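Local coordinates for protein PLP-Dependent L-Arginine Hydroxylase MppP (Streptomyces wadayamensis, PDB 6C9B) that uses pyridoxal 5'-phosphate to oxidise L-arginine to 4-hydroxy-2-ketoarginine and 2-ketoarginine, acting as an oxidase rather than an oxygenase, at residues L110-F115 with Q338-E343. Sequence-based numbering, arbitrary orientation.
Sequences LVHPTF and QFHWAE. With EGV ((4S)-5-carbamimidamido-4-hydroxy-2-oxopentanoic acid), chain F.
Phe339 O is held by two backbone amides: Thr114 N reaches it across the contact at 3.1 Å, and Trp341 N adds a weak bond that closes the inverse gamma turn centred on His340. A type I turn from His340 to Glu343 overlaps it, and the two turns carry His340, Trp341 and Ala342 round His112 and Pro113. The indole NE1 of Trp341 makes the second cross-link, donating to Val111 O at 3.0 Å with the acceptor in the ring plane and an angle of 159° at the hydrogen. A broad ring with one N-H suits this place, since it can satisfy a buried carbonyl while offering both faces to neighbours. His112 CD2 meets one face, making an edge-to-face pair with planes at 87°, and Leu110 CD2 lies against the opposite face, 3.6 Å from Trp341 CE2. CG of His112 is anti to its backbone N (chi1 -179°), beside the carbonyl carbon, and the ring's NE2 and CD2 lie near the 340-342 backbone; Ala342 CB covers one imidazole face 3.9 Å from the centroid. His112 ND1 is hydrogen-bonded to Glu133 OE2. After a cis peptide bond, Pro113 sets CB over the centre of the His340 ring, 3.7 Å from the centroid, a CH-pi contact in which the compact pyrrolidine lies alongside the imidazole. The chain then runs on to Phe115, whose ring presents a face to the product ketone, CZ lying 3.0 Å from EGV O13. The aromatic cluster of His112, His340 and Trp341 thus helps join the two sheets of this class I/II aminotransferase-family fold beside the product pocket: the loop between strands 331-335 and 350-354 meets the last part of strand 107-112 and the loop after it, and Trp341 also touches Ala119 of helix 116-124 and Leu129 and Pro131 of strand 128-133.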
ATOM      1  N   LEU B 110     -18.028  -4.695  15.497  1.00 15.88           N
ATOM      2  CA  LEU B 110     -17.764  -3.676  14.500  1.00 14.95           C
ATOM      3  C   LEU B 110     -19.001  -2.822  14.268  1.00 15.44           C
ATOM      4  O   LEU B 110     -20.112  -3.349  14.134  1.00 17.67           O
ATOM      5  CB  LEU B 110     -17.340  -4.307  13.172  1.00 15.00           C
ATOM      6  CG  LEU B 110     -17.095  -3.381  11.997  1.00 17.70           C
ATOM      7  CD1 LEU B 110     -15.965  -2.405  12.248  1.00 19.92           C
ATOM      8  CD2 LEU B 110     -16.760  -4.203  10.802  1.00 16.43           C
ATOM      9  N   VAL B 111     -18.810  -1.503  14.256  1.00 15.46           N
ATOM     10  CA  VAL B 111     -19.947  -0.613  14.005  1.00 15.91           C
ATOM     11  C   VAL B 111     -20.557  -0.908  12.635  1.00 15.99           C
ATOM     12  O   VAL B 111     -19.864  -1.247  11.667  1.00 15.37           O
ATOM     13  CB  VAL B 111     -19.527   0.862  14.138  1.00 18.23           C
ATOM     14  CG1 VAL B 111     -18.469   1.251  13.090  1.00 17.61           C
ATOM     15  CG2 VAL B 111     -20.747   1.763  14.048  1.00 22.04           C
ATOM     16  N   HIS B 112     -21.883  -0.812  12.564  1.00 16.92           N
ATOM     17  CA  HIS B 112     -22.636  -1.172  11.375  1.00 16.96           C
ATOM     18  C   HIS B 112     -23.686  -0.083  11.176  1.00 18.28           C
ATOM     19  O   HIS B 112     -24.441   0.215  12.109  1.00 18.44           O
ATOM     20  CB  HIS B 112     -23.294  -2.540  11.585  1.00 18.78           C
ATOM     21  CG  HIS B 112     -24.090  -3.027  10.420  1.00 20.79           C
ATOM     22  ND1 HIS B 112     -25.473  -3.035  10.407  1.00 22.85           N
ATOM     23  CD2 HIS B 112     -23.699  -3.554   9.238  1.00 23.06           C
ATOM     24  CE1 HIS B 112     -25.892  -3.532   9.256  1.00 24.78           C
ATOM     25  NE2 HIS B 112     -24.840  -3.857   8.532  1.00 19.12           N
ATOM     26  N   PRO B 113     -23.762   0.548   9.998  1.00 15.89           N
ATOM     27  CA  PRO B 113     -22.919   0.390   8.819  1.00 15.36           C
ATOM     28  C   PRO B 113     -21.560   1.017   9.017  1.00 19.35           C
ATOM     29  O   PRO B 113     -21.358   1.812   9.950  1.00 18.06           O
ATOM     30  CB  PRO B 113     -23.710   1.124   7.739  1.00 19.45           C
ATOM     31  CG  PRO B 113     -24.328   2.268   8.520  1.00 17.65           C
ATOM     32  CD  PRO B 113     -24.743   1.640   9.829  1.00 18.27           C
ATOM     33  N   THR B 114     -20.619   0.673   8.141  1.00 18.15           N
ATOM     34  CA  THR B 114     -19.348   1.383   8.064  1.00 15.50           C
ATOM     35  C   THR B 114     -18.749   1.083   6.699  1.00 18.70           C
ATOM     36  O   THR B 114     -19.291   0.295   5.918  1.00 19.55           O
ATOM     37  CB  THR B 114     -18.416   1.038   9.246  1.00 16.87           C
ATOM     38  OG1 THR B 114     -17.432   2.081   9.401  1.00 20.42           O
ATOM     39  CG2 THR B 114     -17.740  -0.300   9.095  1.00 18.88           C
ATOM     40  N   PHE B 115     -17.632   1.726   6.407  1.00 19.78           N
ATOM     41  CA  PHE B 115     -16.961   1.523   5.128  1.00 20.03           C
ATOM     42  C   PHE B 115     -16.594   0.042   4.982  1.00 18.41           C
ATOM     43  O   PHE B 115     -16.003  -0.552   5.892  1.00 18.99           O
ATOM     44  CB  PHE B 115     -15.720   2.416   5.063  1.00 49.39           C
ATOM     45  CG  PHE B 115     -14.849   2.167   3.871  1.00 66.58           C
ATOM     46  CD1 PHE B 115     -15.406   1.917   2.624  1.00 66.71           C
ATOM     47  CD2 PHE B 115     -13.466   2.189   4.001  1.00 63.27           C
ATOM     48  CE1 PHE B 115     -14.598   1.682   1.515  1.00 67.93           C
ATOM     49  CE2 PHE B 115     -12.653   1.975   2.903  1.00 66.30           C
ATOM     50  CZ  PHE B 115     -13.221   1.711   1.656  1.00 77.51           C
ATOM     51  N   GLN B 338     -23.810  -1.907   0.443  1.00 22.80           N
ATOM     52  CA  GLN B 338     -22.651  -2.630   0.956  1.00 27.44           C
ATOM     53  C   GLN B 338     -21.981  -1.983   2.166  1.00 25.14           C
ATOM     54  O   GLN B 338     -21.133  -2.642   2.781  1.00 21.59           O
ATOM     55  CB  GLN B 338     -21.655  -2.832  -0.155  1.00 31.95           C
ATOM     56  CG  GLN B 338     -22.058  -4.059  -0.990  1.00 40.78           C
ATOM     57  CD  GLN B 338     -21.648  -3.974  -2.434  1.00 45.20           C
ATOM     58  OE1 GLN B 338     -21.660  -2.904  -3.042  1.00 42.54           O
ATOM     59  NE2 GLN B 338     -21.276  -5.115  -2.999  1.00 38.20           N
ATOM     60  N   PHE B 339     -22.337  -0.750   2.540  1.00 19.90           N
ATOM     61  CA  PHE B 339     -21.943  -0.247   3.856  1.00 16.48           C
ATOM     62  C   PHE B 339     -22.616  -1.023   4.972  1.00 19.93           C
ATOM     63  O   PHE B 339     -22.113  -1.050   6.103  1.00 18.87           O
ATOM     64  CB  PHE B 339     -22.323   1.222   4.014  1.00 21.41           C
ATOM     65  CG  PHE B 339     -21.596   2.153   3.089  1.00 19.96           C
ATOM     66  CD1 PHE B 339     -20.322   2.602   3.382  1.00 22.79           C
ATOM     67  CD2 PHE B 339     -22.224   2.620   1.948  1.00 23.44           C
ATOM     68  CE1 PHE B 339     -19.664   3.472   2.532  1.00 37.46           C
ATOM     69  CE2 PHE B 339     -21.571   3.492   1.095  1.00 24.02           C
ATOM     70  CZ  PHE B 339     -20.293   3.918   1.387  1.00 32.18           C
ATOM     71  N   HIS B 340     -23.753  -1.644   4.680  1.00 18.25           N
ATOM     72  CA  HIS B 340     -24.481  -2.427   5.678  1.00 20.04           C
ATOM     73  C   HIS B 340     -24.014  -3.869   5.545  1.00 18.23           C
ATOM     74  O   HIS B 340     -24.711  -4.766   5.055  1.00 20.97           O
ATOM     75  CB  HIS B 340     -25.973  -2.260   5.489  1.00 22.73           C
ATOM     76  CG  HIS B 340     -26.403  -0.837   5.608  1.00 23.04           C
ATOM     77  ND1 HIS B 340     -26.897  -0.304   6.781  1.00 23.77           N
ATOM     78  CD2 HIS B 340     -26.352   0.181   4.718  1.00 22.16           C
ATOM     79  CE1 HIS B 340     -27.176   0.975   6.590  1.00 25.41           C
ATOM     80  NE2 HIS B 340     -26.835   1.297   5.354  1.00 23.63           N
ATOM     81  N   TRP B 341     -22.775  -4.051   6.007  1.00 18.94           N
ATOM     82  CA  TRP B 341     -21.995  -5.245   5.731  1.00 21.60           C
ATOM     83  C   TRP B 341     -22.574  -6.483   6.416  1.00 22.11           C
ATOM     84  O   TRP B 341     -22.247  -7.597   6.023  1.00 22.87           O
ATOM     85  CB  TRP B 341     -20.536  -5.002   6.153  1.00 20.54           C
ATOM     86  CG  TRP B 341     -20.396  -4.542   7.577  1.00 17.51           C
ATOM     87  CD1 TRP B 341     -20.260  -3.251   8.023  1.00 19.51           C
ATOM     88  CD2 TRP B 341     -20.404  -5.377   8.752  1.00 15.33           C
ATOM     89  NE1 TRP B 341     -20.200  -3.227   9.416  1.00 19.46           N
ATOM     90  CE2 TRP B 341     -20.268  -4.520   9.879  1.00 15.81           C
ATOM     91  CE3 TRP B 341     -20.504  -6.754   8.956  1.00 20.15           C
ATOM     92  CZ2 TRP B 341     -20.245  -5.006  11.196  1.00 19.24           C
ATOM     93  CZ3 TRP B 341     -20.459  -7.240  10.268  1.00 21.56           C
ATOM     94  CH2 TRP B 341     -20.347  -6.360  11.363  1.00 18.86           C
ATOM     95  N   ALA B 342     -23.458  -6.312   7.391  1.00 20.04           N
ATOM     96  CA  ALA B 342     -24.142  -7.434   8.030  1.00 20.95           C
ATOM     97  C   ALA B 342     -25.566  -7.646   7.527  1.00 26.71           C
ATOM     98  O   ALA B 342     -26.128  -8.725   7.739  1.00 25.13           O
ATOM     99  CB  ALA B 342     -24.173  -7.232   9.547  1.00 24.28           C
ATOM    100  N   GLU B 343     -26.166  -6.647   6.883  1.00 24.54           N
ATOM    101  CA  GLU B 343     -27.552  -6.720   6.442  1.00 23.73           C
ATOM    102  C   GLU B 343     -27.721  -5.742   5.287  1.00 23.26           C
ATOM    103  O   GLU B 343     -28.214  -4.626   5.482  1.00 24.62           O
ATOM    104  CB  GLU B 343     -28.519  -6.376   7.574  1.00 27.77           C
ATOM    105  CG  GLU B 343     -29.959  -6.762   7.265  1.00 29.89           C
ATOM    106  CD  GLU B 343     -30.165  -8.268   7.330  1.00 42.72           C
ATOM    107  OE1 GLU B 343     -30.303  -8.810   8.450  1.00 55.93           O
ATOM    108  OE2 GLU B 343     -30.138  -8.906   6.263  1.00 38.89           O
TER
HETATM  109  C10 EGV F 401     -14.828   5.886   0.240  1.00 27.52           C
HETATM  110  C02 EGV F 401     -10.998   3.076  -1.472  1.00 47.89           C
HETATM  111  C03 EGV F 401     -10.502   0.790  -0.599  1.00 40.87           C
HETATM  112  C06 EGV F 401     -11.522   3.906  -0.317  1.00 51.92           C
HETATM  113  C07 EGV F 401     -13.020   4.170  -0.586  1.00 55.20           C
HETATM  114  C09 EGV F 401     -13.746   4.876   0.589  1.00 57.43           C
HETATM  115  N01 EGV F 401     -11.338   1.665  -1.356  1.00 39.76           N
HETATM  116  N04 EGV F 401     -10.830  -0.585  -0.496  1.00 49.30           N
HETATM  117  N05 EGV F 401      -9.450   1.265   0.034  1.00 25.84           N
HETATM  118  O08 EGV F 401     -10.846   5.096  -0.255  1.00 51.78           O
HETATM  119  O11 EGV F 401     -15.272   6.548   1.159  1.00 19.59           O
HETATM  120  O12 EGV F 401     -15.240   6.038  -0.927  1.00 33.13           O
HETATM  121  O13 EGV F 401     -13.481   4.649   1.765  1.00 49.11           O